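Local coordinates for PTS system glucose-specific EIIA component (Mycoplasma capricolum, PDB 2GPR), which carries phosphoryl groups from phospho-HPr to the EIIB domain in the phosphoenolpyruvate-dependent phosphotransferase system that imports and phosphorylates glucose, at residues I19-E25 and S121-I127; V24-F29 and H78-D82. All coordinates share one frame; numbering follows the deposited sequence.

Interaction 1: residues I19-E25 and S121-I127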
loop_
_atom_site.group_PDB
_atom_site.type_symbol
_atom_site.label_atom_id
_atom_site.label_comp_id
_atom_site.label_asym_id
_atom_site.label_seq_id
_atom_site.Cartn_x
_atom_site.Cartn_y
_atom_site.Cartn_z
ATOM N N ILE A 19 -4.079 10.489 2.058
ATOM C CA ILE A 19 -4.716 11.033 3.236
ATOM C C ILE A 19 -3.914 10.427 4.369
ATOM O O ILE A 19 -3.060 9.598 4.090
ATOM C CB ILE A 19 -6.207 10.619 3.308
ATOM C CG1 ILE A 19 -6.352 9.103 3.537
ATOM C CG2 ILE A 19 -6.919 10.931 2.001
ATOM C CD1 ILE A 19 -7.589 8.547 2.853
ATOM N N THR A 20 -4.190 10.799 5.624
ATOM C CA THR A 20 -3.460 10.279 6.784
ATOM C C THR A 20 -4.136 9.070 7.357
ATOM O O THR A 20 -5.271 8.761 6.979
ATOM C CB THR A 20 -3.236 11.342 7.896
ATOM O OG1 THR A 20 -4.473 11.894 8.345
ATOM C CG2 THR A 20 -2.315 12.463 7.420
ATOM N N LEU A 21 -3.424 8.391 8.257
ATOM C CA LEU A 21 -3.954 7.210 8.886
ATOM C C LEU A 21 -5.064 7.606 9.849
ATOM O O LEU A 21 -5.992 6.857 10.190
ATOM C CB LEU A 21 -2.884 6.411 9.643
ATOM C CG LEU A 21 -1.968 5.565 8.752
ATOM C CD1 LEU A 21 -1.015 4.788 9.649
ATOM C CD2 LEU A 21 -2.750 4.597 7.841
ATOM N N ASP A 22 -4.969 8.793 10.299
ATOM C CA ASP A 22 -5.957 9.251 11.209
ATOM C C ASP A 22 -7.271 9.417 10.470
ATOM O O ASP A 22 -8.349 9.442 11.058
ATOM C CB ASP A 22 -5.505 10.535 11.933
ATOM C CG ASP A 22 -3.998 10.696 11.945
ATOM O OD1 ASP A 22 -3.456 10.414 10.800
ATOM O OD2 ASP A 22 -3.394 10.997 12.934
ATOM N N GLU A 23 -7.201 9.486 9.147
ATOM C CA GLU A 23 -8.410 9.606 8.380
ATOM C C GLU A 23 -8.997 8.253 8.000
ATOM O O GLU A 23 -9.901 8.176 7.164
ATOM C CB GLU A 23 -8.215 10.460 7.146
ATOM C CG GLU A 23 -8.007 11.946 7.496
ATOM C CD GLU A 23 -7.091 12.663 6.518
ATOM O OE1 GLU A 23 -7.598 12.739 5.305
ATOM O OE2 GLU A 23 -5.976 13.108 6.822
ATOM N N VAL A 24 -8.463 7.186 8.611
ATOM C CA VAL A 24 -8.892 5.808 8.381
ATOM C C VAL A 24 -9.749 5.299 9.522
ATOM O O VAL A 24 -9.378 5.404 10.687
ATOM C CB VAL A 24 -7.696 4.913 8.206
ATOM C CG1 VAL A 24 -8.152 3.465 8.023
ATOM C CG2 VAL A 24 -6.843 5.401 7.052
ATOM N N GLU A 25 -10.919 4.779 9.176
ATOM C CA GLU A 25 -11.915 4.327 10.136
ATOM C C GLU A 25 -11.716 2.894 10.596
ATOM O O GLU A 25 -12.540 2.033 10.319
ATOM C CB GLU A 25 -13.314 4.475 9.529
ATOM C CG GLU A 25 -13.339 3.906 8.113
ATOM C CD GLU A 25 -12.819 4.906 7.131
ATOM O OE1 GLU A 25 -13.429 6.060 7.242
ATOM O OE2 GLU A 25 -11.847 4.712 6.408
ATOM N N SER A 121 -14.878 0.645 4.079
ATOM C CA SER A 121 -14.146 1.695 3.382
ATOM C C SER A 121 -13.176 1.164 2.345
ATOM O O SER A 121 -12.561 0.135 2.572
ATOM C CB SER A 121 -13.395 2.557 4.377
ATOM O OG SER A 121 -12.717 3.575 3.686
ATOM N N ILE A 122 -13.025 1.879 1.200
ATOM C CA ILE A 122 -12.027 1.505 0.191
ATOM C C ILE A 122 -10.722 2.298 0.355
ATOM O O ILE A 122 -9.766 2.121 -0.392
ATOM C CB ILE A 122 -12.473 1.447 -1.260
ATOM C CG1 ILE A 122 -12.945 2.804 -1.751
ATOM C CG2 ILE A 122 -13.500 0.371 -1.523
ATOM C CD1 ILE A 122 -12.376 3.129 -3.125
ATOM N N LYS A 123 -10.710 3.194 1.314
ATOM C CA LYS A 123 -9.517 3.919 1.603
ATOM C C LYS A 123 -8.482 2.865 1.948
ATOM O O LYS A 123 -8.775 2.016 2.767
ATOM C CB LYS A 123 -9.782 4.813 2.781
ATOM C CG LYS A 123 -10.474 6.120 2.409
ATOM C CD LYS A 123 -10.624 6.976 3.665
ATOM C CE LYS A 123 -11.922 7.748 3.733
ATOM N NZ LYS A 123 -12.166 8.325 5.071
ATOM N N SER A 124 -7.367 2.837 1.206
ATOM C CA SER A 124 -6.349 1.807 1.313
ATOM C C SER A 124 -5.086 2.203 2.043
ATOM O O SER A 124 -4.366 3.061 1.586
ATOM C CB SER A 124 -6.015 1.271 -0.059
ATOM O OG SER A 124 -7.196 0.734 -0.678
ATOM N N PRO A 125 -4.767 1.482 3.124
ATOM C CA PRO A 125 -3.603 1.821 3.894
ATOM C C PRO A 125 -2.269 1.293 3.386
ATOM O O PRO A 125 -2.141 0.170 2.876
ATOM C CB PRO A 125 -3.890 1.391 5.318
ATOM C CG PRO A 125 -5.348 0.970 5.381
ATOM C CD PRO A 125 -5.859 0.921 3.963
ATOM N N ILE A 126 -1.246 2.133 3.559
ATOM C CA ILE A 126 0.143 1.841 3.208
ATOM C C ILE A 126 0.975 1.909 4.485
ATOM O O ILE A 126 1.320 3.003 4.971
ATOM C CB ILE A 126 0.726 2.877 2.208
ATOM C CG1 ILE A 126 -0.209 3.172 1.045
ATOM C CG2 ILE A 126 2.079 2.410 1.679
ATOM C CD1 ILE A 126 -0.626 1.916 0.298
ATOM N N ILE A 127 1.289 0.785 5.080
ATOM C CA ILE A 127 2.036 0.901 6.309
ATOM C C ILE A 127 3.319 0.191 6.265
ATOM O O ILE A 127 3.456 -0.824 5.637
ATOM C CB ILE A 127 1.249 0.383 7.501
ATOM C CG1 ILE A 127 0.538 -0.899 7.132
ATOM C CG2 ILE A 127 0.216 1.386 8.030
ATOM C CD1 ILE A 127 0.427 -1.800 8.360
HETATM O O HOH W 1 -14.222 9.085 7.127
#
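Lys123, which gives up more surface to this contact than any other residue, reaches across to Glu23 and Glu25 with its ammonium group and lays its methylene chain over Ile19. NZ donates to the backbone carbonyl Glu23 O at 3.1 Å, arriving almost straight along the C=O axis (174°). The same nitrogen forms a long, weak salt bridge to Glu25 OE1 at 3.4 Å. A water spans this ion pair, accepting from Lys123 NZ at 3.0 Å and donating to Glu25 OE1, so three oxygens grip the ammonium group. Lower on the chain, Ile19 CD1 meets Lys123 CD at 3.5 Å, where the isoleucine runs roughly perpendicular to the lysine.

Glu25 comes close because its chain bends at chi2 (-82°), which folds the carboxylate back toward the 121-127 segment. OE1 serves the lysine, while OE2 accepts from Ser121 OG at 3.1 Å, the hydroxyl lying well above the carboxylate plane (69° out of it). Ser121 OG also accepts from Lys123 N at 3.1 Å, two residues on, which defines an ST turn at residues 121-123. One hydroxyl thus links the lysine backbone to the glutamate that pairs with its side chain.

In the large antiparallel sheet, strand 36-42 lies between strands 16-19 and 124-130, and this contact joins the two flanking strands through the loop that leaves 16-19. Backbone bonds from Glu23 N to Thr20 O and from Val24 N to Leu21 O turn that loop.

At the apolar end, Leu21 divides its two methyls between Pro125 and Ile127, two residues apart on the strand: CD1 meets Ile127 CG2 at 4.0 Å, and CD2 approaches Pro125 CB at 4.2 Å. Pro125 in turn lies beside His78, by similarity the residue that takes up the phosphoryl group, unmodified here.

Interaction 2: residues V24-F29 and H78-D82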
loop_
_atom_site.group_PDB
_atom_site.type_symbol
_atom_site.label_atom_id
_atom_site.label_comp_id
_atom_site.label_asym_id
_atom_site.label_seq_id
_atom_site.Cartn_x
_atom_site.Cartn_y
_atom_site.Cartn_z
ATOM N N VAL A 24 -8.463 7.186 8.611
ATOM C CA VAL A 24 -8.892 5.808 8.381
ATOM C C VAL A 24 -9.749 5.299 9.522
ATOM O O VAL A 24 -9.378 5.404 10.687
ATOM C CB VAL A 24 -7.696 4.913 8.206
ATOM C CG1 VAL A 24 -8.152 3.465 8.023
ATOM C CG2 VAL A 24 -6.843 5.401 7.052
ATOM N N GLU A 25 -10.919 4.779 9.176
ATOM C CA GLU A 25 -11.915 4.327 10.136
ATOM C C GLU A 25 -11.716 2.894 10.596
ATOM O O GLU A 25 -12.540 2.033 10.319
ATOM C CB GLU A 25 -13.314 4.475 9.529
ATOM C CG GLU A 25 -13.339 3.906 8.113
ATOM C CD GLU A 25 -12.819 4.906 7.131
ATOM O OE1 GLU A 25 -13.429 6.060 7.242
ATOM O OE2 GLU A 25 -11.847 4.712 6.408
ATOM N N ASP A 26 -10.626 2.661 11.280
ATOM C CA ASP A 26 -10.273 1.357 11.761
ATOM C C ASP A 26 -9.132 1.452 12.762
ATOM O O ASP A 26 -7.995 1.749 12.393
ATOM C CB ASP A 26 -9.857 0.465 10.603
ATOM C CG ASP A 26 -9.268 -0.823 11.057
ATOM O OD1 ASP A 26 -8.234 -0.921 11.663
ATOM O OD2 ASP A 26 -9.893 -1.839 10.567
ATOM N N GLU A 27 -9.453 1.081 13.988
ATOM C CA GLU A 27 -8.581 1.067 15.141
ATOM C C GLU A 27 -7.166 0.654 14.813
ATOM O O GLU A 27 -6.198 1.361 15.093
ATOM C CB GLU A 27 -9.206 0.103 16.186
ATOM C CG GLU A 27 -8.272 -1.050 16.617
ATOM C CD GLU A 27 -8.864 -2.448 16.540
ATOM O OE1 GLU A 27 -10.028 -2.678 16.229
ATOM O OE2 GLU A 27 -8.003 -3.393 16.911
ATOM N N VAL A 28 -7.047 -0.506 14.174
ATOM C CA VAL A 28 -5.752 -1.033 13.851
ATOM C C VAL A 28 -4.881 -0.074 13.029
ATOM O O VAL A 28 -3.671 0.069 13.261
ATOM C CB VAL A 28 -5.857 -2.373 13.184
ATOM C CG1 VAL A 28 -4.581 -2.665 12.434
ATOM C CG2 VAL A 28 -6.185 -3.487 14.164
ATOM N N PHE A 29 -5.507 0.555 12.036
ATOM C CA PHE A 29 -4.833 1.434 11.108
ATOM C C PHE A 29 -4.595 2.811 11.641
ATOM O O PHE A 29 -3.472 3.269 11.720
ATOM C CB PHE A 29 -5.555 1.468 9.772
ATOM C CG PHE A 29 -5.483 0.138 9.075
ATOM C CD1 PHE A 29 -4.258 -0.497 8.875
ATOM C CD2 PHE A 29 -6.621 -0.447 8.524
ATOM C CE1 PHE A 29 -4.151 -1.727 8.223
ATOM C CE2 PHE A 29 -6.540 -1.656 7.843
ATOM C CZ PHE A 29 -5.312 -2.302 7.706
ATOM N N HIS A 78 -2.866 -2.434 1.710
ATOM C CA HIS A 78 -4.050 -3.077 2.110
ATOM C C HIS A 78 -5.222 -2.383 1.526
ATOM O O HIS A 78 -5.505 -1.277 1.938
ATOM C CB HIS A 78 -4.079 -2.981 3.604
ATOM C CG HIS A 78 -5.247 -3.668 4.209
ATOM N ND1 HIS A 78 -6.537 -3.188 4.003
ATOM C CD2 HIS A 78 -5.302 -4.732 5.069
ATOM C CE1 HIS A 78 -7.333 -3.951 4.730
ATOM N NE2 HIS A 78 -6.635 -4.899 5.361
ATOM N N ILE A 79 -5.846 -2.990 0.490
ATOM C CA ILE A 79 -6.934 -2.348 -0.166
ATOM C C ILE A 79 -8.152 -2.276 0.694
ATOM O O ILE A 79 -8.631 -3.299 1.158
ATOM C CB ILE A 79 -7.268 -2.915 -1.524
ATOM C CG1 ILE A 79 -6.055 -2.788 -2.426
ATOM C CG2 ILE A 79 -8.466 -2.127 -2.121
ATOM C CD1 ILE A 79 -5.060 -3.901 -2.230
ATOM N N GLY A 80 -8.683 -1.040 0.867
ATOM C CA GLY A 80 -9.887 -0.774 1.659
ATOM C C GLY A 80 -9.799 -1.287 3.100
ATOM O O GLY A 80 -8.745 -1.428 3.688
ATOM N N LEU A 81 -10.946 -1.560 3.648
ATOM C CA LEU A 81 -11.123 -2.035 4.983
ATOM C C LEU A 81 -12.060 -3.287 4.921
ATOM O O LEU A 81 -12.947 -3.377 4.065
ATOM C CB LEU A 81 -11.739 -0.889 5.833
ATOM C CG LEU A 81 -10.742 0.016 6.573
ATOM C CD1 LEU A 81 -9.454 0.244 5.805
ATOM C CD2 LEU A 81 -11.366 1.361 6.866
ATOM N N ASP A 82 -11.815 -4.285 5.801
ATOM C CA ASP A 82 -12.575 -5.559 5.923
ATOM C C ASP A 82 -12.577 -6.477 4.735
ATOM O O ASP A 82 -13.138 -7.554 4.806
ATOM C CB ASP A 82 -13.961 -5.518 6.612
ATOM C CG ASP A 82 -13.895 -5.684 8.096
ATOM O OD1 ASP A 82 -12.834 -5.791 8.719
ATOM O OD2 ASP A 82 -15.089 -5.620 8.664
#
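Asp26 OD1 accepts from Phe29 N at 3.1 Å, from the anti side of the carboxylate, and so caps the N terminus of the short helix 27-30 from which Phe29 faces the 78-82 loop. The Asp26 backbone O receives a second, weak bond from the same N-H.

The ring of Phe29 meets His78 in a T-shaped pair. Its edge points at the imidazole face, with centroids 4.8 Å apart and planes at 69°; CZ stands over the centre of the imidazole, 3.6 Å from His78 CD2. Having CG anti to the backbone N (chi1 -177°) carries the imidazole out to this edge.

Leu81 gives up the largest area to this contact and points toward the 24-29 segment. CD1 approaches Phe29 CD2 at 4.0 Å, the two side chains lying alongside each other and pointing opposite ways. CD2 touches Val24 CG1 at 4.0 Å and packs against the CB of Asp26 and CG of Glu25, coming just as near to Glu25 OE2, which takes its hydrogen bond from Ser121 OG.

His78 ND1 donates a weak bond to Gly80 O at 2.8 Å. This bond and the face set against Phe29 would be expected to limit rotation of the imidazole, though the ND1 bond is weak; the arrangement is consistent with NE2, the tele nitrogen, being the phosphoryl carrier inferred by similarity.

How the interactions relate
From the N terminus, strand 16-19 runs into the loop whose residues 19-25 form the first half of interaction 1, and residues 24-29 overlap it at Val24 and Glu25 and continue into helix 27-30. Interaction 2 then closes a loop back from 78-82, at the end of strand 74-78. The chain continues through helix 112-118 before 121-127 closes the larger loop, so interaction 2 is nested inside interaction 1. The two centres lie about 6 Å apart. Their later segments also join directly, by probable hydrogen bonds from His78 N to Pro125 O and from Gly80 N to Ser124 OG. Together they tie the loop and helix after strand 16-19 to neighbouring strands 74-78 and 124-130.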